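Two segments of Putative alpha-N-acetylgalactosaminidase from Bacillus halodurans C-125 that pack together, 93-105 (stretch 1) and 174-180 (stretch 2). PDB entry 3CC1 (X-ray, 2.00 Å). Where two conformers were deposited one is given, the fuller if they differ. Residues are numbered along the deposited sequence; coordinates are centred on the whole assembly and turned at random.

Stretch 1 (93-105) GAGFKPLSDAIHD
Stretch 2 174-180: AQWGVDF

Stretch 1 enters as a loop. A94 to K97 form a type II' beta turn, closed by K97 N to A94 O at 3.2 Å, with G95 at phi/psi 59/-144 and F96 at -86/5. A helix runs from K97 onward with regular i to i+4 bonds, among them S100 N to F96 O at 3.0 Å and H104 N to S100 O at 2.8 Å. Stretch 2 is the last two residues of another helix and the chain that leaves it. The backbones are nearest at K97 and W176, CA to CA 4.1 Å, then at S100 and G177, CA to CA 5.8 Å. Together the stretches bury 410 Å².

A174 is helical (-63/-41), and its CB points away from stretch 1. Its backbone still takes part: water 3 donates to A174 O at 2.9 Å and accepts from K97 NZ at 2.7 Å, so it bridges the two stretches.

Q175 is the last helical residue (-57/-45). Its side chain is extended, chi1 and chi2 both t, chi3 122°. CA to CB points sideways, but the end comes nearer to stretch 1. Water 2 donates to Q175 OE1 at 2.9 Å and to A94 O at 3.1 Å. K97 CD lies 3.5 Å from Q175 O; the lysine is t, p, t, t, and its NZ makes a long salt bridge to D101 OD1 at 3.6 Å.

W176 (-74/-4; chi1 m, chi2 -21°) gives the largest covered area of the contact. Its indole packs on the turn, with G95 C and F96 N over one face. G95 CA is 3.5 Å from W176 NE1. A CB on G95 would lie 2.0 Å from that nitrogen, a clash, and the positive phi also favours glycine. The F96 ring (chi1 m, chi2 -44°) turns its edge toward the indole face in an offset edge-to-face pair. The centroid of its ring is 5.5 Å from that of the six-membered ring of W176, the planes meet at 86°, and F96 CD2 is 3.7 Å from W176 CE3. Water 1 accepts from W176 NE1 at 3.0 Å and donates to G93 O at 2.8 Å. The W176 carbonyl meets the helix: S100 OG (chi1 p) donates to W176 O in a very short 2.5 Å bond, and K97 CA makes a CA-H...O contact with W176 O at 3.5 Å.

G177 leaves the helix with positive phi (73/27) in a Schellman motif; G177 N bonds to A174 O at 3.0 Å. A CB here would point toward stretch 1 and clash with S100 OG at 2.6 Å. H104 CE1 is 3.1 Å from G177 O, which lies at the edge of the imidazole.

V178 (-69/139, chi1 t) turns its CB away.

CA to CB of D179 (-112/-16; chi1 m, chi2 -57°) points toward stretch 1. H104 NE2 donates to D179 OD2 at 2.7 Å, N-H...O angle 163°, with the histidine at chi1 m, chi2 153°.

F180 is in a strand (-149/130), out of reach.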

# COMPACT_ATOMS: atom_id res chain seq x y z
N GLY A 93 -11.74 53.20 1.74
CA GLY A 93 -10.63 52.99 2.65
C GLY A 93 -10.95 52.19 3.87
O GLY A 93 -10.09 51.92 4.67
N ALA A 94 -12.19 51.77 4.02
CA ALA A 94 -12.64 51.10 5.25
C ALA A 94 -12.09 49.66 5.38
O ALA A 94 -11.83 49.14 6.49
CB ALA A 94 -14.18 51.13 5.32
N GLY A 95 -11.86 49.02 4.24
CA GLY A 95 -11.38 47.64 4.23
C GLY A 95 -12.37 46.75 4.97
O GLY A 95 -13.58 46.97 4.92
N PHE A 96 -11.84 45.77 5.68
CA PHE A 96 -12.68 44.83 6.41
C PHE A 96 -13.06 45.36 7.82
O PHE A 96 -13.68 44.66 8.58
CB PHE A 96 -11.99 43.46 6.55
CG PHE A 96 -12.17 42.54 5.36
CD1 PHE A 96 -13.39 42.39 4.76
CD2 PHE A 96 -11.10 41.77 4.89
CE1 PHE A 96 -13.55 41.51 3.70
CE2 PHE A 96 -11.26 40.90 3.83
CZ PHE A 96 -12.49 40.77 3.24
N LYS A 97 -12.70 46.59 8.15
CA LYS A 97 -12.97 47.09 9.52
C LYS A 97 -14.48 47.09 9.85
O LYS A 97 -14.86 46.63 10.90
CB LYS A 97 -12.31 48.44 9.77
CG LYS A 97 -12.44 48.99 11.24
CD LYS A 97 -11.92 47.99 12.25
CE LYS A 97 -11.76 48.57 13.69
NZ LYS A 97 -11.23 47.42 14.60
N PRO A 98 -15.34 47.55 8.95
CA PRO A 98 -16.76 47.54 9.29
C PRO A 98 -17.33 46.12 9.49
O PRO A 98 -18.17 45.89 10.35
CB PRO A 98 -17.41 48.25 8.11
CG PRO A 98 -16.34 49.12 7.56
CD PRO A 98 -15.07 48.34 7.75
N LEU A 99 -16.87 45.19 8.68
CA LEU A 99 -17.35 43.82 8.73
C LEU A 99 -16.90 43.16 10.03
O LEU A 99 -17.69 42.54 10.69
CB LEU A 99 -16.88 43.03 7.49
CG LEU A 99 -17.34 41.58 7.34
CD1 LEU A 99 -18.86 41.42 7.51
CD2 LEU A 99 -16.86 41.04 6.02
N SER A 100 -15.65 43.35 10.41
CA SER A 100 -15.13 42.78 11.62
C SER A 100 -15.79 43.41 12.83
O SER A 100 -16.06 42.72 13.78
CB SER A 100 -13.59 42.86 11.69
OG SER A 100 -13.11 44.14 11.99
N ASP A 101 -16.10 44.71 12.75
CA ASP A 101 -16.82 45.41 13.81
C ASP A 101 -18.20 44.79 14.01
O ASP A 101 -18.65 44.59 15.12
CB ASP A 101 -17.03 46.90 13.47
CG ASP A 101 -15.82 47.80 13.80
OD1 ASP A 101 -14.85 47.39 14.45
OD2 ASP A 101 -15.85 48.98 13.39
N ALA A 102 -18.90 44.53 12.91
CA ALA A 102 -20.23 43.91 12.99
C ALA A 102 -20.14 42.51 13.63
O ALA A 102 -21.01 42.10 14.40
CB ALA A 102 -20.86 43.80 11.62
N ILE A 103 -19.09 41.78 13.27
CA ILE A 103 -18.90 40.41 13.75
C ILE A 103 -18.57 40.45 15.25
O ILE A 103 -19.12 39.67 16.02
CB ILE A 103 -17.83 39.65 12.92
CG1 ILE A 103 -18.36 39.35 11.49
CG2 ILE A 103 -17.44 38.34 13.62
CD1 ILE A 103 -17.31 38.93 10.52
N HIS A 104 -17.69 41.38 15.63
CA HIS A 104 -17.30 41.56 17.03
C HIS A 104 -18.50 41.97 17.88
O HIS A 104 -18.62 41.54 19.01
CB HIS A 104 -16.20 42.60 17.18
CG HIS A 104 -14.90 42.18 16.57
ND1 HIS A 104 -13.98 43.09 16.11
CD2 HIS A 104 -14.36 40.96 16.35
CE1 HIS A 104 -12.92 42.44 15.64
NE2 HIS A 104 -13.13 41.14 15.77
N ASP A 105 -19.39 42.77 17.30
CA ASP A 105 -20.60 43.22 17.99
C ASP A 105 -21.53 42.07 18.25
O ASP A 105 -22.34 42.15 19.14
CB ASP A 105 -21.36 44.27 17.18
CG ASP A 105 -20.65 45.63 17.16
OD1 ASP A 105 -19.78 45.88 18.03
OD2 ASP A 105 -20.97 46.42 16.26
N ALA A 174 -4.44 43.97 11.19
CA ALA A 174 -4.69 44.45 12.56
C ALA A 174 -5.60 45.68 12.53
O ALA A 174 -6.52 45.81 13.35
CB ALA A 174 -3.40 44.76 13.30
N GLN A 175 -5.34 46.55 11.56
CA GLN A 175 -6.13 47.74 11.33
C GLN A 175 -7.57 47.34 11.11
O GLN A 175 -8.49 47.92 11.70
CB GLN A 175 -5.59 48.48 10.09
CG GLN A 175 -6.24 49.82 9.83
CD GLN A 175 -5.79 50.45 8.52
OE1 GLN A 175 -6.61 50.75 7.65
NE2 GLN A 175 -4.49 50.66 8.38
N TRP A 176 -7.76 46.31 10.29
CA TRP A 176 -9.09 45.81 9.93
C TRP A 176 -9.78 45.02 11.06
O TRP A 176 -10.92 44.60 10.92
CB TRP A 176 -9.05 44.92 8.70
CG TRP A 176 -8.68 45.60 7.45
CD1 TRP A 176 -8.75 46.92 7.20
CD2 TRP A 176 -8.26 44.97 6.24
NE1 TRP A 176 -8.34 47.17 5.91
CE2 TRP A 176 -8.04 45.99 5.30
CE3 TRP A 176 -8.05 43.64 5.86
CZ2 TRP A 176 -7.60 45.73 4.01
CZ3 TRP A 176 -7.62 43.38 4.60
CH2 TRP A 176 -7.38 44.43 3.68
N GLY A 177 -9.10 44.82 12.18
CA GLY A 177 -9.67 44.05 13.28
C GLY A 177 -9.77 42.55 13.06
O GLY A 177 -10.65 41.88 13.64
N VAL A 178 -8.88 42.02 12.22
CA VAL A 178 -8.79 40.59 11.93
C VAL A 178 -8.27 39.84 13.18
O VAL A 178 -7.36 40.33 13.87
CB VAL A 178 -7.87 40.32 10.71
CG1 VAL A 178 -7.59 38.84 10.55
CG2 VAL A 178 -8.48 40.91 9.40
N ASP A 179 -8.86 38.67 13.46
CA ASP A 179 -8.50 37.86 14.64
C ASP A 179 -7.80 36.55 14.31
O ASP A 179 -7.19 35.92 15.18
CB ASP A 179 -9.76 37.55 15.47
CG ASP A 179 -10.54 38.79 15.78
OD1 ASP A 179 -9.93 39.70 16.38
OD2 ASP A 179 -11.70 38.90 15.35
N PHE A 180 -7.91 36.15 13.05
CA PHE A 180 -7.43 34.87 12.56
C PHE A 180 -7.00 35.02 11.09
O PHE A 180 -7.73 35.54 10.25
CB PHE A 180 -8.58 33.86 12.72
CG PHE A 180 -8.34 32.49 12.14
CD1 PHE A 180 -8.61 32.22 10.81
CD2 PHE A 180 -7.98 31.45 12.94
CE1 PHE A 180 -8.44 30.93 10.27
CE2 PHE A 180 -7.80 30.16 12.41
CZ PHE A 180 -8.05 29.91 11.08
O HOH W 1 -8.22 49.79 4.50
O HOH W 2 -9.45 50.29 8.08
O HOH W 3 -8.54 47.36 14.81